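Local coordinates for Alpha/beta hydrolase fold protein (Sphaerobacter thermophilus, PDB 3R0V) that is probably a hydrolase of the alpha/beta hydrolase fold, its natural substrate not established, and can bind D-malate in a pocket, at residues Pro67-Val71 and Glu72-Glu76. Residues are numbered along the deposited sequence; the frame is centred on the assembly and turned at random.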
# COMPACT_ATOMS: atom_id res chain seq x y z
N PRO A 67 -11.61 -14.88 9.00
CA PRO A 67 -10.39 -15.50 9.55
C PRO A 67 -10.25 -16.95 9.07
O PRO A 67 -11.24 -17.56 8.67
CB PRO A 67 -10.62 -15.44 11.07
CG PRO A 67 -11.76 -14.49 11.28
CD PRO A 67 -12.60 -14.58 10.04
N PRO A 68 -9.03 -17.49 9.10
CA PRO A 68 -7.82 -16.81 9.59
C PRO A 68 -7.18 -15.94 8.51
O PRO A 68 -7.30 -16.22 7.31
CB PRO A 68 -6.89 -17.98 9.91
CG PRO A 68 -7.28 -19.03 8.91
CD PRO A 68 -8.77 -18.90 8.73
N TYR A 69 -6.49 -14.89 8.95
CA TYR A 69 -5.79 -14.05 8.00
C TYR A 69 -4.70 -14.85 7.29
O TYR A 69 -4.04 -15.70 7.89
CB TYR A 69 -5.16 -12.83 8.69
CG TYR A 69 -4.44 -11.99 7.66
CD1 TYR A 69 -5.14 -11.08 6.88
CD2 TYR A 69 -3.09 -12.14 7.45
CE1 TYR A 69 -4.50 -10.34 5.91
CE2 TYR A 69 -2.43 -11.42 6.48
CZ TYR A 69 -3.14 -10.52 5.72
OH TYR A 69 -2.47 -9.82 4.76
N ALA A 70 -4.52 -14.58 6.00
CA ALA A 70 -3.35 -15.02 5.26
C ALA A 70 -3.11 -13.99 4.18
O ALA A 70 -4.07 -13.41 3.65
CB ALA A 70 -3.57 -16.40 4.63
N VAL A 71 -1.85 -13.75 3.85
CA VAL A 71 -1.52 -12.82 2.77
C VAL A 71 -2.22 -13.26 1.48
O VAL A 71 -2.70 -12.42 0.72
CB VAL A 71 0.01 -12.68 2.56
CG1 VAL A 71 0.33 -11.74 1.41
CG2 VAL A 71 0.68 -12.19 3.85
N GLU A 72 -2.30 -14.57 1.24
CA GLU A 72 -2.97 -15.08 0.04
C GLU A 72 -4.42 -14.59 -0.06
O GLU A 72 -4.93 -14.38 -1.17
CB GLU A 72 -2.91 -16.61 -0.00
CG GLU A 72 -3.28 -17.20 -1.35
CD GLU A 72 -2.17 -17.07 -2.38
OE1 GLU A 72 -0.99 -16.91 -1.98
OE2 GLU A 72 -2.47 -17.13 -3.59
N ARG A 73 -5.08 -14.41 1.07
CA ARG A 73 -6.45 -13.90 1.03
C ARG A 73 -6.49 -12.48 0.47
O ARG A 73 -7.42 -12.15 -0.27
CB ARG A 73 -7.14 -13.94 2.40
CG ARG A 73 -7.20 -15.31 3.06
CD ARG A 73 -8.13 -16.28 2.30
NE ARG A 73 -7.43 -17.00 1.26
CZ ARG A 73 -6.59 -18.01 1.48
NH1 ARG A 73 -6.00 -18.61 0.46
NH2 ARG A 73 -6.34 -18.41 2.72
N GLU A 74 -5.52 -11.64 0.82
CA GLU A 74 -5.51 -10.28 0.27
C GLU A 74 -5.11 -10.23 -1.20
O GLU A 74 -5.57 -9.35 -1.94
CB GLU A 74 -4.64 -9.34 1.11
CG GLU A 74 -5.16 -9.21 2.54
CD GLU A 74 -4.83 -7.87 3.16
OE1 GLU A 74 -3.79 -7.75 3.84
OE2 GLU A 74 -5.59 -6.91 2.94
N ILE A 75 -4.28 -11.17 -1.65
CA ILE A 75 -4.02 -11.30 -3.08
C ILE A 75 -5.32 -11.69 -3.79
O ILE A 75 -5.65 -11.13 -4.84
CB ILE A 75 -2.91 -12.33 -3.34
CG1 ILE A 75 -1.59 -11.81 -2.75
CG2 ILE A 75 -2.75 -12.61 -4.84
CD1 ILE A 75 -0.45 -12.84 -2.80
N GLU A 76 -6.09 -12.61 -3.20
CA GLU A 76 -7.37 -13.00 -3.76
C GLU A 76 -8.36 -11.83 -3.75
O GLU A 76 -9.16 -11.68 -4.68
CB GLU A 76 -7.93 -14.21 -3.01
CG GLU A 76 -7.10 -15.47 -3.24
CD GLU A 76 -7.35 -16.57 -2.22
OE1 GLU A 76 -8.25 -16.44 -1.36
OE2 GLU A 76 -6.63 -17.59 -2.29
O HOH W 1 -7.79 -17.93 5.28
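Tyr69, in the loop that leads into helix 71-84, reaches forward to Glu74 on the first turn. Tyr69 OH donates a short hydrogen bond, 2.6 Å, to Glu74 OE1, taken on the anti lone pair of that oxygen. Ring and carboxylate planes stand 74° apart, and the acid sits at the ring's edge, with Glu74 CG 3.6 Å from Tyr69 CE1. With CG anti to the backbone N (chi1 -180°), the tyrosine turns its tip back toward the helix although its CB points away. OE1 also forms a salt bridge with Arg57, so two partners share this oxygen of the buried carboxylate; a phenylalanine in place of Tyr69 would probably leave Glu74 OE1 without its phenol donor, with a larger share of its charge resting on Arg57.

The backbone winds up beside this pair: Arg73 N meets Ala70 O at 2.9 Å, and Ile75 N makes the straighter bond to Val71 O at 3.1 Å.

Charge gathers round Arg73. Bent at chi2 and chi3, Arg73 grips Glu76 side-on, Arg73 NE to Glu76 OE1 at 2.8 Å and Arg73 NH1 to Glu76 OE2 at 3.0 Å, both oxygens lying close to the guanidinium plane. Its NH2 turns the other way, to a water that in turn donates to Pro68 O, tying the loop, just past its cis Pro67-Pro68 peptide bond, to the helix.

Helices pack over the rest: Tyr187 stacks on the Tyr69 ring, Ala190 and Val191 of helix 185-192 pack on Tyr69, Val71 and Glu74, and Leu100 and Leu103 of helix 96-106, which starts within the probable nucleophile elbow around Ser95, meet Val71, Glu74 and Ile75.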